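Local coordinates for endo-1,4-beta-xylanase I (Hypocrea jecorina, PDB 1XYN), which hydrolyses internal beta-1,4-xylosidic bonds in the main chain of the plant hemicellulose xylan, releasing xylooligosaccharides and xylose, at residues 141-144 with 145-148. Sequence-based numbering, arbitrary orientation.
Sequences NHFN and AWAS
Trp146 lays its indole back along the helix against His142 and Phe143, four and three residues earlier. With CG beside its backbone N and anti to the carbonyl carbon (chi1 -70°), the ring system runs back toward the preceding turn, and His142 O sits over one face, 2.9 Å from Trp146 CG. That oxygen also accepts the backbone bond from Trp146 N at 2.8 Å, so one carbonyl both closes the turn and lies above the five-membered ring near CG, toward the rim. Over the benzo ring lies the CB of His142, in a CH-pi contact 4.3 Å from the ring centroid. Phe143 comes in obliquely: its CD1 edge meets Trp146 CZ3 at 3.6 Å, the ring planes inclined at 60°. The pairs belong to helix 139-148, the single alpha-helix of the GH11 beta-jelly-roll, which packs against the convex side of the larger curled sheet, whose concave side forms the family's substrate cleft. Its buried side is pinned to strand 119-128 through Ser126, whose OG is hydrogen-bonded to both His142 ND1 and Trp146 NE1; Trp146 also meets the ring of Tyr76, while Phe143 reaches Met156 and Gln159 on strand 155-166. Ala145, bonded through its N to Asn141 O at 3.1 Å, turns its methyl group to Val95 and Ile104. Ser148 folds its hydroxyl back, OG donating to Ala145 O at 2.9 Å from above the carbonyl plane.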
loop_
_atom_site.group_PDB
_atom_site.type_symbol
_atom_site.label_atom_id
_atom_site.label_comp_id
_atom_site.label_asym_id
_atom_site.label_seq_id
_atom_site.Cartn_x
_atom_site.Cartn_y
_atom_site.Cartn_z
ATOM N N ASN A 141 -11.122 21.082 16.773
ATOM C CA ASN A 141 -10.387 22.184 16.166
ATOM C C ASN A 141 -9.798 21.766 14.816
ATOM O O ASN A 141 -9.722 22.573 13.889
ATOM C CB ASN A 141 -9.277 22.665 17.101
ATOM C CG ASN A 141 -9.820 23.354 18.358
ATOM O OD1 ASN A 141 -11.013 23.648 18.460
ATOM N ND2 ASN A 141 -8.936 23.624 19.310
ATOM N N HIS A 142 -9.392 20.505 14.706
ATOM C CA HIS A 142 -8.835 19.994 13.463
ATOM C C HIS A 142 -9.931 19.712 12.459
ATOM O O HIS A 142 -9.784 20.022 11.285
ATOM C CB HIS A 142 -7.983 18.751 13.713
ATOM C CG HIS A 142 -6.745 19.038 14.501
ATOM N ND1 HIS A 142 -5.575 19.467 13.914
ATOM C CD2 HIS A 142 -6.519 19.054 15.838
ATOM C CE1 HIS A 142 -4.686 19.740 14.851
ATOM N NE2 HIS A 142 -5.235 19.499 16.027
ATOM N N PHE A 143 -11.049 19.169 12.919
ATOM C CA PHE A 143 -12.160 18.882 12.021
ATOM C C PHE A 143 -12.750 20.188 11.457
ATOM O O PHE A 143 -13.172 20.237 10.297
ATOM C CB PHE A 143 -13.243 18.085 12.754
ATOM C CG PHE A 143 -12.773 16.759 13.296
ATOM C CD1 PHE A 143 -11.778 16.033 12.645
ATOM C CD2 PHE A 143 -13.337 16.230 14.452
ATOM C CE1 PHE A 143 -11.353 14.805 13.134
ATOM C CE2 PHE A 143 -12.918 15.001 14.949
ATOM C CZ PHE A 143 -11.926 14.288 14.288
ATOM N N ASN A 144 -12.794 21.233 12.285
ATOM C CA ASN A 144 -13.315 22.529 11.859
ATOM C C ASN A 144 -12.371 23.137 10.821
ATOM O O ASN A 144 -12.806 23.540 9.742
ATOM C CB ASN A 144 -13.470 23.489 13.051
ATOM C CG ASN A 144 -14.652 23.135 13.955
ATOM O OD1 ASN A 144 -15.439 22.239 13.657
ATOM N ND2 ASN A 144 -14.776 23.847 15.061
ATOM N N ALA A 145 -11.077 23.152 11.140
ATOM C CA ALA A 145 -10.051 23.690 10.246
ATOM C C ALA A 145 -10.020 22.936 8.918
ATOM O O ALA A 145 -9.862 23.534 7.851
ATOM C CB ALA A 145 -8.705 23.628 10.908
ATOM N N TRP A 146 -10.197 21.621 8.986
ATOM C CA TRP A 146 -10.198 20.796 7.792
ATOM C C TRP A 146 -11.396 21.148 6.915
ATOM O O TRP A 146 -11.249 21.380 5.716
ATOM C CB TRP A 146 -10.215 19.305 8.166
ATOM C CG TRP A 146 -8.917 18.796 8.787
ATOM C CD1 TRP A 146 -7.702 19.444 8.833
ATOM C CD2 TRP A 146 -8.715 17.532 9.438
ATOM N NE1 TRP A 146 -6.769 18.657 9.468
ATOM C CE2 TRP A 146 -7.360 17.481 9.850
ATOM C CE3 TRP A 146 -9.546 16.440 9.714
ATOM C CZ2 TRP A 146 -6.821 16.380 10.520
ATOM C CZ3 TRP A 146 -9.007 15.349 10.381
ATOM C CH2 TRP A 146 -7.657 15.330 10.776
ATOM N N ALA A 147 -12.572 21.230 7.530
ATOM C CA ALA A 147 -13.802 21.557 6.816
ATOM C C ALA A 147 -13.727 22.923 6.144
ATOM O O ALA A 147 -14.138 23.064 4.992
ATOM C CB ALA A 147 -14.992 21.507 7.768
ATOM N N SER A 148 -13.158 23.905 6.849
ATOM C CA SER A 148 -13.040 25.269 6.327
ATOM C C SER A 148 -12.123 25.394 5.113
ATOM O O SER A 148 -12.242 26.346 4.339
ATOM C CB SER A 148 -12.601 26.247 7.426
ATOM O OG SER A 148 -11.262 26.042 7.828
#